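Local coordinates for protein VAPBC49 (PDB 5AF3) that is possibly the antitoxin of a type II toxin-antitoxin system with VapC45 as its cognate toxin, and probably binds DNA through a helix-turn-helix domain, at residues A[25-30]-A[185-190]; A[55-60]-A[79-84]; A[73-78]-A[173-178]; A[178-183]-A[194-199]. All blocks are in the same frame, centred on the assembly; numbering follows the deposited sequence.

Interactions 1, 3 and 4 gather around the four-stranded antiparallel sheet, and interaction 2 is linked to them through helix 72-86. Interactions 1 and 3 are closest, with centres about 7 Å apart: their strands 172-176 and 185-187 are neighbours, joined by a probable hydrogen bond from Leu187 N to Ile175 O of 2.8 Å. Interaction 4, centred about 8 Å from interaction 1, adds strand 197-198 and shares Pro178 with interaction 3. Helix 72-86 serves both interactions 2 and 3, whose centres lie about 10 Å apart, and Thr58 OG1 probably bonds Glu77 OE1 between them at 2.7 Å. Interactions 2 and 4 are about 20 Å apart, centre to centre.

Interaction 1 of 4, residues A[25-30]-A[185-190]; sequences RYLVVP and VVLDPR
Tyr26 and Leu187 mark the closest backbone approach, with 8.4 Å between Tyr26 CA and Leu187 CA, so the end of helix 20-27 stands a side-chain layer away from strand 185-187 and no hydrogen bond crosses. The helix stops just beyond, in a Schellman motif whose C-prime residue is Val28, with positive phi. On the other side the strand gives way to an Asx turn, in which Asp188 OD1 accepts the N-H of Arg190 from above its carboxylate plane. Leu187 reaches across with both methyls, one to each of two helix residues. Its CD2 meets the Tyr26 ring obliquely, 4.1 Å from Tyr26 CD2, while its CD1 lies 4.3 Å from Leu27 CD2. CB already points to the helix, and with CD1 anti to CA (chi2 179°) the two methyls divide between Leu27 and Tyr26. Pro196 also touches Tyr26, and Ala78 of helix 72-86 touches Leu27, adding to the apolar surroundings of the three buried residues. The putative DNA-binding helix-turn-helix region thus packs on strand 185-187 of the DUF433 region. With aliphatic and aromatic carbon alone in touch, cohesion here rests on dispersion and on the exclusion of water.

Interaction 2 of 4, residues A[55-60]-A[79-84]; sequences PIITAL and YVLNAF
Leu81 of helix 72-86 puts one methyl, CD1, against two consecutive isoleucines, 3.4 Å from Ile56 CD1 and 3.5 Å from Ile57 CG2. The two isoleucines present different branches. Ile56 offers its long one, and CG1 follows CD1 into contact, 3.7 Å from Leu81 CD1. Ile57 offers its short branch, the CG2 methyl. Both place CG1 between the backbone N and the carbonyl carbon (chi1 57° and 64°), a crowded position that leaves CG2 anti to the carbonyl carbon, beside N. Leu81 is extended, its CD1 anti to CA with chi2 178°, which sets that methyl between the two isoleucines. Both segments belong to the putative DNA-binding helix-turn-helix region: 55-60 is a coil after helix 31-38 and ahead of strand 68-70. The coil touches helix 72-86 at Ile56 and Ile57 before leading off toward strand 68-70, with 8.7 Å between Ile57 CA and Leu81 CA. Trp37 of helix 31-38 touches Ile56, Ile57 and Leu81 alike, and Leu98 of helix 95-105 touches Ile56 and Leu81, bringing three helices onto this apolar cluster. The approach of Ile56 CD1 to Leu81 CD1 is tighter than ordinary van der Waals contact, which may reflect slight strain or a small error in the atomic positions.

Interaction 3 of 4, residues A[73-78]-A[173-178]; sequences VGIAEA and SMIRLP
Helix 72-86 lies against one face of the four-stranded antiparallel sheet, and here its residues Ile75 and Ala76 receive Ile175 of strand 172-176. A single methyl does the touching from the sheet side: Ile175 CD1 comes to rest on the helix backbone at Ala76, 3.7 Å from Ala76 CA and 4.0 Å from Ala76 CB, with Ile75 CG2 beside it at 4.2 Å. With only a methyl at Ala76, Ala76 CA and Ile175 CA are 7.3 Å apart. Ile175 holds CG1 anti to its carbonyl carbon (chi1 -54°) and runs on nearly extended to CD1, a shape that aims the methyl at the helix surface. Ile75 turns its CG2 methyl to this side. It also touches Leu187 on the next strand and Leu27 of helix 20-27, so the apolar layer is continuous with both. Just before Ile175 the strand carries a classic beta bulge, Ser173 and Met174 standing opposite Ser165. All three touching residues are buried, near the centre of the chain. Aliphatic contact of this kind, without hydrogen bonds across, is typical of a helix packed on the face of an antiparallel sheet.

Interaction 4 of 4, residues A[178-183]-A[194-199]; sequences PQYGDA and GQPVFD
Phe198 lays the CD1-CE1 side of its ring against Ala183, CE1 3.7 Å from Ala183 CB. The contact belongs to the beta meander formed by the four antiparallel strands: segment 178-183, largely 3-10, lies in the connection from strand 172-176 to strand 185-187, and segment 194-199 contains the last strand, 197-198. The 3-10 turns are tied by Gly181 N to Pro178 O and by Ala183 N to Tyr180 O, the latter 3.2 Å long. The phenyl ring also meets the Ala183 carbonyl, with O at its edge, near the ring plane, 3.6 Å from Phe198 CD1; the slightly positive C-H rim of the ring probably makes that approach mildly favourable. Phe198 CG is anti to its carbonyl carbon, beside the backbone N (chi1 -68°), a turn that brings the ring across to the connection although its CB does not start toward it. Val227 and Ala235 touch Phe198 as well, joining the C-terminal helical region to this corner. Val185, between the two segments in sequence, touches Tyr180, Pro196 and Phe198, linking both halves of the contact. Further along, the Tyr180 phenol meets the proline ring through its oxygen, which has two carbon neighbours at equal range: Tyr180 OH is 4.1 Å from both Pro196 CB and Pro196 CG.

Interaction 1 of 4, residues A[25-30]-A[185-190]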
loop_
_atom_site.group_PDB
_atom_site.type_symbol
_atom_site.label_atom_id
_atom_site.label_comp_id
_atom_site.label_asym_id
_atom_site.label_seq_id
_atom_site.Cartn_x
_atom_site.Cartn_y
_atom_site.Cartn_z
ATOM N N ARG A 25 -8.334 -0.506 -5.898
ATOM C CA ARG A 25 -7.594 -1.128 -4.787
ATOM C C ARG A 25 -6.423 -1.950 -5.314
ATOM O O ARG A 25 -5.277 -1.779 -4.877
ATOM C CB ARG A 25 -8.518 -2.020 -3.959
ATOM C CG ARG A 25 -9.618 -1.282 -3.265
ATOM C CD ARG A 25 -10.395 -2.229 -2.390
ATOM N NE ARG A 25 -11.808 -2.164 -2.757
ATOM C CZ ARG A 25 -12.547 -3.203 -3.141
ATOM N NH1 ARG A 25 -12.020 -4.433 -3.174
ATOM N NH2 ARG A 25 -13.827 -3.004 -3.462
ATOM N N TYR A 26 -6.713 -2.798 -6.303
ATOM C CA TYR A 26 -5.678 -3.678 -6.852
ATOM C C TYR A 26 -4.524 -2.942 -7.538
ATOM O O TYR A 26 -3.387 -3.357 -7.415
ATOM C CB TYR A 26 -6.279 -4.715 -7.803
ATOM C CG TYR A 26 -7.501 -5.456 -7.314
ATOM C CD1 TYR A 26 -7.748 -5.683 -5.933
ATOM C CD2 TYR A 26 -8.432 -5.939 -8.228
ATOM C CE1 TYR A 26 -8.908 -6.385 -5.509
ATOM C CE2 TYR A 26 -9.570 -6.630 -7.802
ATOM C CZ TYR A 26 -9.785 -6.843 -6.446
ATOM O OH TYR A 26 -10.928 -7.539 -6.085
ATOM N N LEU A 27 -4.855 -1.882 -8.295
ATOM C CA LEU A 27 -3.881 -1.060 -9.032
ATOM C C LEU A 27 -3.280 0.094 -8.216
ATOM O O LEU A 27 -2.243 0.655 -8.596
ATOM C CB LEU A 27 -4.522 -0.494 -10.300
ATOM C CG LEU A 27 -5.115 -1.496 -11.292
ATOM C CD1 LEU A 27 -5.369 -0.723 -12.605
ATOM C CD2 LEU A 27 -4.266 -2.716 -11.490
ATOM N N VAL A 28 -3.914 0.402 -7.082
ATOM C CA VAL A 28 -3.503 1.545 -6.222
ATOM C C VAL A 28 -3.559 2.851 -7.040
ATOM O O VAL A 28 -2.530 3.505 -7.326
ATOM C CB VAL A 28 -2.111 1.351 -5.558
ATOM C CG1 VAL A 28 -1.906 2.383 -4.436
ATOM C CG2 VAL A 28 -1.954 -0.060 -5.005
ATOM N N VAL A 29 -4.774 3.182 -7.444
ATOM C CA VAL A 29 -5.076 4.344 -8.270
ATOM C C VAL A 29 -6.419 4.829 -7.773
ATOM O O VAL A 29 -7.278 4.002 -7.428
ATOM C CB VAL A 29 -5.143 4.015 -9.794
ATOM C CG1 VAL A 29 -6.185 2.961 -10.074
ATOM C CG2 VAL A 29 -5.444 5.291 -10.642
ATOM N N PRO A 30 -6.614 6.164 -7.688
ATOM C CA PRO A 30 -7.904 6.668 -7.244
ATOM C C PRO A 30 -9.049 6.212 -8.110
ATOM O O PRO A 30 -8.943 6.199 -9.357
ATOM C CB PRO A 30 -7.719 8.209 -7.267
ATOM C CG PRO A 30 -6.273 8.391 -7.073
ATOM C CD PRO A 30 -5.658 7.262 -7.915
ATOM N N VAL A 185 1.674 -11.925 -5.684
ATOM C CA VAL A 185 0.249 -11.851 -5.882
ATOM C C VAL A 185 0.008 -11.343 -7.290
ATOM O O VAL A 185 0.649 -10.362 -7.738
ATOM C CB VAL A 185 -0.415 -10.959 -4.819
ATOM C CG1 VAL A 185 -1.838 -10.590 -5.194
ATOM C CG2 VAL A 185 -0.322 -11.701 -3.437
ATOM N N VAL A 186 -0.923 -12.012 -7.961
ATOM C CA VAL A 186 -1.274 -11.701 -9.347
ATOM C C VAL A 186 -2.744 -11.475 -9.588
ATOM O O VAL A 186 -3.619 -11.946 -8.831
ATOM C CB VAL A 186 -0.745 -12.808 -10.319
ATOM C CG1 VAL A 186 0.734 -12.901 -10.257
ATOM C CG2 VAL A 186 -1.378 -14.206 -9.989
ATOM N N LEU A 187 -3.037 -10.741 -10.663
ATOM C CA LEU A 187 -4.341 -10.735 -11.273
ATOM C C LEU A 187 -4.267 -11.711 -12.473
ATOM O O LEU A 187 -3.392 -11.584 -13.326
ATOM C CB LEU A 187 -4.704 -9.346 -11.767
ATOM C CG LEU A 187 -4.693 -8.254 -10.695
ATOM C CD1 LEU A 187 -5.053 -6.919 -11.365
ATOM C CD2 LEU A 187 -5.682 -8.624 -9.576
ATOM N N ASP A 188 -5.172 -12.699 -12.481
ATOM C CA ASP A 188 -5.165 -13.784 -13.476
ATOM C C ASP A 188 -6.634 -14.150 -13.701
ATOM O O ASP A 188 -7.286 -14.619 -12.770
ATOM C CB ASP A 188 -4.322 -14.956 -12.931
ATOM C CG ASP A 188 -4.295 -16.199 -13.861
ATOM O OD1 ASP A 188 -5.036 -16.248 -14.858
ATOM O OD2 ASP A 188 -3.491 -17.117 -13.564
ATOM N N PRO A 189 -7.177 -13.934 -14.925
ATOM C CA PRO A 189 -8.601 -14.214 -15.122
ATOM C C PRO A 189 -8.927 -15.727 -14.990
ATOM O O PRO A 189 -10.101 -16.105 -14.908
ATOM C CB PRO A 189 -8.860 -13.712 -16.557
ATOM C CG PRO A 189 -7.548 -13.859 -17.229
ATOM C CD PRO A 189 -6.535 -13.481 -16.178
ATOM N N ARG A 190 -7.901 -16.565 -14.960
ATOM C CA ARG A 190 -8.121 -18.035 -14.877
ATOM C C ARG A 190 -8.256 -18.533 -13.432
ATOM O O ARG A 190 -8.526 -19.723 -13.213
ATOM C CB ARG A 190 -6.989 -18.803 -15.556
ATOM C CG ARG A 190 -6.934 -18.668 -17.058
ATOM C CD ARG A 190 -5.503 -18.870 -17.532
ATOM N NE ARG A 190 -5.299 -20.053 -18.368
ATOM C CZ ARG A 190 -5.054 -21.279 -17.900
ATOM N NH1 ARG A 190 -5.008 -21.502 -16.592
ATOM N NH2 ARG A 190 -4.873 -22.293 -18.739
#

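Interaction 2 of 4, residues A[55-60]-A[79-84]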
loop_
_atom_site.group_PDB
_atom_site.type_symbol
_atom_site.label_atom_id
_atom_site.label_comp_id
_atom_site.label_asym_id
_atom_site.label_seq_id
_atom_site.Cartn_x
_atom_site.Cartn_y
_atom_site.Cartn_z
ATOM N N PRO A 55 -12.799 7.406 -23.742
ATOM C CA PRO A 55 -12.114 6.453 -22.847
ATOM C C PRO A 55 -10.702 6.104 -23.304
ATOM O O PRO A 55 -10.457 5.984 -24.514
ATOM C CB PRO A 55 -13.003 5.200 -22.920
ATOM C CG PRO A 55 -14.335 5.708 -23.330
ATOM C CD PRO A 55 -14.036 6.822 -24.295
ATOM N N ILE A 56 -9.784 5.926 -22.355
ATOM C CA ILE A 56 -8.460 5.419 -22.678
ATOM C C ILE A 56 -8.170 3.996 -22.153
ATOM O O ILE A 56 -7.069 3.457 -22.335
ATOM C CB ILE A 56 -7.316 6.404 -22.257
ATOM C CG1 ILE A 56 -7.373 6.735 -20.765
ATOM C CG2 ILE A 56 -7.383 7.682 -23.117
ATOM C CD1 ILE A 56 -6.131 7.556 -20.239
ATOM N N ILE A 57 -9.171 3.397 -21.505
ATOM C CA ILE A 57 -9.124 1.956 -21.181
ATOM C C ILE A 57 -10.378 1.229 -21.672
ATOM O O ILE A 57 -11.422 1.843 -21.908
ATOM C CB ILE A 57 -8.912 1.689 -19.669
ATOM C CG1 ILE A 57 -10.077 2.199 -18.812
ATOM C CG2 ILE A 57 -7.557 2.305 -19.205
ATOM C CD1 ILE A 57 -9.911 1.919 -17.283
ATOM N N THR A 58 -10.247 -0.083 -21.816
ATOM C CA THR A 58 -11.365 -0.907 -22.283
ATOM C C THR A 58 -12.339 -1.110 -21.105
ATOM O O THR A 58 -11.958 -1.651 -20.062
ATOM C CB THR A 58 -10.851 -2.252 -22.877
ATOM O OG1 THR A 58 -9.895 -1.970 -23.907
ATOM C CG2 THR A 58 -12.017 -3.117 -23.485
ATOM N N ALA A 59 -13.563 -0.614 -21.276
ATOM C CA ALA A 59 -14.636 -0.748 -20.287
ATOM C C ALA A 59 -15.925 -1.151 -20.985
ATOM O O ALA A 59 -16.121 -0.853 -22.158
ATOM C CB ALA A 59 -14.840 0.546 -19.529
ATOM N N LEU A 60 -16.811 -1.806 -20.254
ATOM C CA LEU A 60 -18.077 -2.291 -20.826
ATOM C C LEU A 60 -19.194 -1.794 -19.934
ATOM O O LEU A 60 -18.948 -1.527 -18.745
ATOM C CB LEU A 60 -18.081 -3.831 -20.893
ATOM C CG LEU A 60 -17.048 -4.539 -21.799
ATOM C CD1 LEU A 60 -16.513 -5.836 -21.177
ATOM C CD2 LEU A 60 -17.590 -4.800 -23.205
ATOM N N TYR A 79 -3.535 -0.592 -15.565
ATOM C CA TYR A 79 -2.322 -0.858 -14.836
ATOM C C TYR A 79 -1.142 -0.118 -15.478
ATOM O O TYR A 79 -0.365 0.561 -14.778
ATOM C CB TYR A 79 -2.039 -2.351 -14.752
ATOM C CG TYR A 79 -0.668 -2.687 -14.215
ATOM C CD1 TYR A 79 -0.410 -2.703 -12.835
ATOM C CD2 TYR A 79 0.364 -3.024 -15.088
ATOM C CE1 TYR A 79 0.843 -3.033 -12.363
ATOM C CE2 TYR A 79 1.590 -3.364 -14.629
ATOM C CZ TYR A 79 1.845 -3.341 -13.275
ATOM O OH TYR A 79 3.109 -3.688 -12.862
ATOM N N VAL A 80 -1.047 -0.206 -16.800
ATOM C CA VAL A 80 0.050 0.455 -17.531
ATOM C C VAL A 80 -0.060 1.981 -17.455
ATOM O O VAL A 80 0.922 2.643 -17.159
ATOM C CB VAL A 80 0.130 -0.033 -18.962
ATOM C CG1 VAL A 80 1.144 0.806 -19.793
ATOM C CG2 VAL A 80 0.587 -1.542 -18.968
ATOM N N LEU A 81 -1.242 2.517 -17.701
ATOM C CA LEU A 81 -1.497 3.949 -17.548
ATOM C C LEU A 81 -1.193 4.444 -16.132
ATOM O O LEU A 81 -0.730 5.555 -15.949
ATOM C CB LEU A 81 -2.932 4.267 -17.880
ATOM C CG LEU A 81 -3.343 4.185 -19.353
ATOM C CD1 LEU A 81 -4.809 4.491 -19.447
ATOM C CD2 LEU A 81 -2.482 5.212 -20.166
ATOM N N ASN A 82 -1.470 3.624 -15.127
ATOM C CA ASN A 82 -1.090 4.001 -13.761
ATOM C C ASN A 82 0.412 4.054 -13.546
ATOM O O ASN A 82 0.912 4.882 -12.743
ATOM C CB ASN A 82 -1.747 3.087 -12.735
ATOM C CG ASN A 82 -1.718 3.695 -11.326
ATOM O OD1 ASN A 82 -1.847 4.913 -11.160
ATOM N ND2 ASN A 82 -1.513 2.853 -10.321
ATOM N N ALA A 83 1.135 3.186 -14.242
ATOM C CA ALA A 83 2.575 3.166 -14.191
ATOM C C ALA A 83 3.070 4.450 -14.847
ATOM O O ALA A 83 4.048 5.049 -14.363
ATOM C CB ALA A 83 3.151 1.954 -14.921
ATOM N N PHE A 84 2.395 4.865 -15.931
ATOM C CA PHE A 84 2.726 6.149 -16.579
ATOM C C PHE A 84 2.490 7.317 -15.584
ATOM O O PHE A 84 3.355 8.206 -15.425
ATOM C CB PHE A 84 1.906 6.392 -17.873
ATOM C CG PHE A 84 2.239 5.457 -19.009
ATOM C CD1 PHE A 84 3.264 4.510 -18.927
ATOM C CD2 PHE A 84 1.492 5.544 -20.198
ATOM C CE1 PHE A 84 3.514 3.649 -20.007
ATOM C CE2 PHE A 84 1.746 4.693 -21.273
ATOM C CZ PHE A 84 2.735 3.752 -21.173
#

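Interaction 3 of 4, residues A[73-78]-A[173-178]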
loop_
_atom_site.group_PDB
_atom_site.type_symbol
_atom_site.label_atom_id
_atom_site.label_comp_id
_atom_site.label_asym_id
_atom_site.label_seq_id
_atom_site.Cartn_x
_atom_site.Cartn_y
_atom_site.Cartn_z
ATOM N N VAL A 73 -8.338 -7.251 -20.156
ATOM C CA VAL A 73 -7.520 -6.349 -20.990
ATOM C C VAL A 73 -7.599 -4.884 -20.496
ATOM O O VAL A 73 -6.565 -4.157 -20.562
ATOM C CB VAL A 73 -7.852 -6.456 -22.528
ATOM C CG1 VAL A 73 -9.210 -5.897 -22.825
ATOM C CG2 VAL A 73 -6.728 -5.780 -23.373
ATOM N N GLY A 74 -8.781 -4.450 -20.049
ATOM C CA GLY A 74 -8.993 -3.096 -19.523
ATOM C C GLY A 74 -8.233 -2.824 -18.219
ATOM O O GLY A 74 -7.713 -1.716 -17.996
ATOM N N ILE A 75 -8.211 -3.794 -17.304
ATOM C CA ILE A 75 -7.411 -3.592 -16.089
ATOM C C ILE A 75 -5.903 -3.557 -16.405
ATOM O O ILE A 75 -5.123 -2.859 -15.733
ATOM C CB ILE A 75 -7.750 -4.586 -14.923
ATOM C CG1 ILE A 75 -7.480 -3.865 -13.582
ATOM C CG2 ILE A 75 -6.953 -5.871 -15.016
ATOM C CD1 ILE A 75 -7.938 -4.647 -12.366
ATOM N N ALA A 76 -5.500 -4.274 -17.457
ATOM C CA ALA A 76 -4.097 -4.334 -17.864
ATOM C C ALA A 76 -3.729 -2.951 -18.427
ATOM O O ALA A 76 -2.676 -2.401 -18.087
ATOM C CB ALA A 76 -3.903 -5.448 -18.959
ATOM N N GLU A 77 -4.612 -2.396 -19.261
ATOM C CA GLU A 77 -4.432 -1.032 -19.806
ATOM C C GLU A 77 -4.406 0.005 -18.650
ATOM O O GLU A 77 -3.548 0.893 -18.601
ATOM C CB GLU A 77 -5.557 -0.740 -20.802
ATOM C CG GLU A 77 -5.446 -1.660 -22.051
ATOM C CD GLU A 77 -6.652 -1.612 -22.968
ATOM O OE1 GLU A 77 -7.764 -1.305 -22.476
ATOM O OE2 GLU A 77 -6.440 -1.857 -24.200
ATOM N N ALA A 78 -5.313 -0.142 -17.692
ATOM C CA ALA A 78 -5.339 0.752 -16.508
ATOM C C ALA A 78 -4.050 0.628 -15.686
ATOM O O ALA A 78 -3.528 1.626 -15.182
ATOM C CB ALA A 78 -6.588 0.489 -15.629
ATOM N N SER A 173 -1.951 -11.686 -20.077
ATOM C CA SER A 173 -2.741 -12.760 -19.510
ATOM C C SER A 173 -2.618 -12.810 -17.973
ATOM O O SER A 173 -3.382 -13.527 -17.304
ATOM C CB SER A 173 -2.255 -14.058 -20.121
ATOM O OG SER A 173 -0.884 -14.245 -19.822
ATOM N N MET A 174 -1.674 -12.050 -17.407
ATOM C CA MET A 174 -1.461 -12.060 -15.956
ATOM C C MET A 174 -0.653 -10.824 -15.605
ATOM O O MET A 174 0.204 -10.386 -16.385
ATOM C CB MET A 174 -0.666 -13.313 -15.513
ATOM C CG MET A 174 -0.695 -13.598 -14.003
ATOM S SD MET A 174 -0.167 -15.284 -13.539
ATOM C CE MET A 174 1.586 -15.289 -13.676
ATOM N N ILE A 175 -0.908 -10.283 -14.426
ATOM C CA ILE A 175 -0.165 -9.114 -13.925
ATOM C C ILE A 175 0.214 -9.372 -12.458
ATOM O O ILE A 175 -0.667 -9.602 -11.640
ATOM C CB ILE A 175 -1.022 -7.820 -13.975
ATOM C CG1 ILE A 175 -1.618 -7.545 -15.383
ATOM C CG2 ILE A 175 -0.210 -6.577 -13.433
ATOM C CD1 ILE A 175 -2.887 -6.686 -15.331
ATOM N N ARG A 176 1.503 -9.314 -12.162
ATOM C CA ARG A 176 2.006 -9.435 -10.807
ATOM C C ARG A 176 1.925 -8.055 -10.145
ATOM O O ARG A 176 2.360 -7.055 -10.750
ATOM C CB ARG A 176 3.433 -9.913 -10.822
ATOM C CG ARG A 176 4.084 -9.970 -9.433
ATOM C CD ARG A 176 5.452 -10.565 -9.482
ATOM N NE ARG A 176 6.051 -10.558 -8.146
ATOM C CZ ARG A 176 6.682 -9.509 -7.627
ATOM N NH1 ARG A 176 6.790 -8.390 -8.340
ATOM N NH2 ARG A 176 7.204 -9.572 -6.395
ATOM N N LEU A 177 1.394 -8.015 -8.925
ATOM C CA LEU A 177 1.177 -6.723 -8.193
ATOM C C LEU A 177 2.358 -6.536 -7.221
ATOM O O LEU A 177 2.467 -7.256 -6.220
ATOM C CB LEU A 177 -0.202 -6.707 -7.506
ATOM C CG LEU A 177 -1.407 -6.996 -8.411
ATOM C CD1 LEU A 177 -2.654 -7.060 -7.626
ATOM C CD2 LEU A 177 -1.554 -5.931 -9.531
ATOM N N PRO A 178 3.325 -5.653 -7.579
ATOM C CA PRO A 178 4.597 -5.611 -6.833
ATOM C C PRO A 178 4.437 -5.066 -5.413
ATOM O O PRO A 178 5.338 -5.252 -4.598
ATOM C CB PRO A 178 5.501 -4.701 -7.688
ATOM C CG PRO A 178 4.552 -3.834 -8.444
ATOM C CD PRO A 178 3.308 -4.688 -8.696
#

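Interaction 4 of 4, residues A[178-183]-A[194-199]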
loop_
_atom_site.group_PDB
_atom_site.type_symbol
_atom_site.label_atom_id
_atom_site.label_comp_id
_atom_site.label_asym_id
_atom_site.label_seq_id
_atom_site.Cartn_x
_atom_site.Cartn_y
_atom_site.Cartn_z
ATOM N N PRO A 178 3.325 -5.653 -7.579
ATOM C CA PRO A 178 4.597 -5.611 -6.833
ATOM C C PRO A 178 4.437 -5.066 -5.413
ATOM O O PRO A 178 5.338 -5.252 -4.598
ATOM C CB PRO A 178 5.501 -4.701 -7.688
ATOM C CG PRO A 178 4.552 -3.834 -8.444
ATOM C CD PRO A 178 3.308 -4.688 -8.696
ATOM N N GLN A 179 3.288 -4.478 -5.131
ATOM C CA GLN A 179 2.999 -3.964 -3.775
ATOM C C GLN A 179 2.868 -5.114 -2.772
ATOM O O GLN A 179 3.014 -4.890 -1.565
ATOM C CB GLN A 179 1.771 -3.064 -3.710
ATOM C CG GLN A 179 0.391 -3.729 -3.922
ATOM C CD GLN A 179 -0.109 -3.640 -5.366
ATOM O OE1 GLN A 179 -1.318 -3.462 -5.596
ATOM N NE2 GLN A 179 0.801 -3.750 -6.328
ATOM N N TYR A 180 2.631 -6.337 -3.276
ATOM C CA TYR A 180 2.566 -7.527 -2.405
ATOM C C TYR A 180 3.924 -8.214 -2.229
ATOM O O TYR A 180 4.033 -9.213 -1.518
ATOM C CB TYR A 180 1.549 -8.537 -2.926
ATOM C CG TYR A 180 0.125 -8.123 -2.871
ATOM C CD1 TYR A 180 -0.451 -7.412 -3.935
ATOM C CD2 TYR A 180 -0.685 -8.443 -1.767
ATOM C CE1 TYR A 180 -1.761 -7.059 -3.913
ATOM C CE2 TYR A 180 -2.008 -8.100 -1.741
ATOM C CZ TYR A 180 -2.547 -7.404 -2.814
ATOM O OH TYR A 180 -3.867 -7.041 -2.819
ATOM N N GLY A 181 4.948 -7.707 -2.899
ATOM C CA GLY A 181 6.303 -8.149 -2.681
ATOM C C GLY A 181 6.489 -9.623 -3.022
ATOM O O GLY A 181 5.922 -10.121 -3.993
ATOM N N ASP A 182 7.273 -10.311 -2.197
ATOM C CA ASP A 182 7.566 -11.720 -2.418
ATOM C C ASP A 182 6.378 -12.682 -2.222
ATOM O O ASP A 182 6.534 -13.882 -2.476
ATOM C CB ASP A 182 8.790 -12.159 -1.593
ATOM C CG ASP A 182 10.090 -11.501 -2.077
ATOM O OD1 ASP A 182 10.303 -11.347 -3.314
ATOM O OD2 ASP A 182 10.901 -11.143 -1.204
ATOM N N ALA A 183 5.195 -12.179 -1.854
ATOM C CA ALA A 183 3.976 -13.020 -1.920
ATOM C C ALA A 183 3.636 -13.398 -3.361
ATOM O O ALA A 183 2.822 -14.302 -3.592
ATOM C CB ALA A 183 2.752 -12.336 -1.264
ATOM N N GLY A 194 -10.169 -13.581 -11.278
ATOM C CA GLY A 194 -9.343 -12.402 -11.620
ATOM C C GLY A 194 -8.974 -11.504 -10.438
ATOM O O GLY A 194 -8.214 -10.541 -10.603
ATOM N N GLN A 195 -9.481 -11.833 -9.246
ATOM C CA GLN A 195 -9.118 -11.123 -8.003
ATOM C C GLN A 195 -7.711 -11.529 -7.542
ATOM O O GLN A 195 -7.228 -12.597 -7.904
ATOM C CB GLN A 195 -10.161 -11.403 -6.911
ATOM C CG GLN A 195 -11.575 -11.017 -7.305
ATOM C CD GLN A 195 -12.619 -11.500 -6.314
ATOM O OE1 GLN A 195 -12.335 -11.709 -5.119
ATOM N NE2 GLN A 195 -13.851 -11.675 -6.804
ATOM N N PRO A 196 -7.034 -10.684 -6.726
ATOM C CA PRO A 196 -5.650 -10.984 -6.350
ATOM C C PRO A 196 -5.467 -12.418 -5.754
ATOM O O PRO A 196 -6.137 -12.759 -4.775
ATOM C CB PRO A 196 -5.348 -9.932 -5.286
ATOM C CG PRO A 196 -6.225 -8.779 -5.671
ATOM C CD PRO A 196 -7.513 -9.423 -6.117
ATOM N N VAL A 197 -4.610 -13.217 -6.364
ATOM C CA VAL A 197 -4.229 -14.555 -5.831
ATOM C C VAL A 197 -2.756 -14.675 -5.648
ATOM O O VAL A 197 -1.969 -14.022 -6.379
ATOM C CB VAL A 197 -4.768 -15.748 -6.756
ATOM C CG1 VAL A 197 -6.275 -15.753 -6.853
ATOM C CG2 VAL A 197 -4.105 -15.715 -8.140
ATOM N N PHE A 198 -2.358 -15.493 -4.660
ATOM C CA PHE A 198 -1.000 -15.946 -4.537
ATOM C C PHE A 198 -0.746 -16.808 -5.788
ATOM O O PHE A 198 -1.420 -17.814 -6.002
ATOM C CB PHE A 198 -0.840 -16.781 -3.260
ATOM C CG PHE A 198 -0.985 -15.980 -1.984
ATOM C CD1 PHE A 198 0.100 -15.265 -1.488
ATOM C CD2 PHE A 198 -2.181 -16.001 -1.262
ATOM C CE1 PHE A 198 -0.009 -14.543 -0.243
ATOM C CE2 PHE A 198 -2.324 -15.268 -0.061
ATOM C CZ PHE A 198 -1.250 -14.534 0.440
ATOM N N ASP A 199 0.189 -16.372 -6.640
ATOM C CA ASP A 199 0.507 -17.116 -7.886
ATOM C C ASP A 199 0.881 -18.574 -7.524
ATOM O O ASP A 199 0.568 -19.513 -8.262
ATOM C CB ASP A 199 1.683 -16.439 -8.589
ATOM C CG ASP A 199 1.979 -17.025 -9.973
ATOM O OD1 ASP A 199 1.020 -17.430 -10.683
ATOM O OD2 ASP A 199 3.173 -16.997 -10.338
#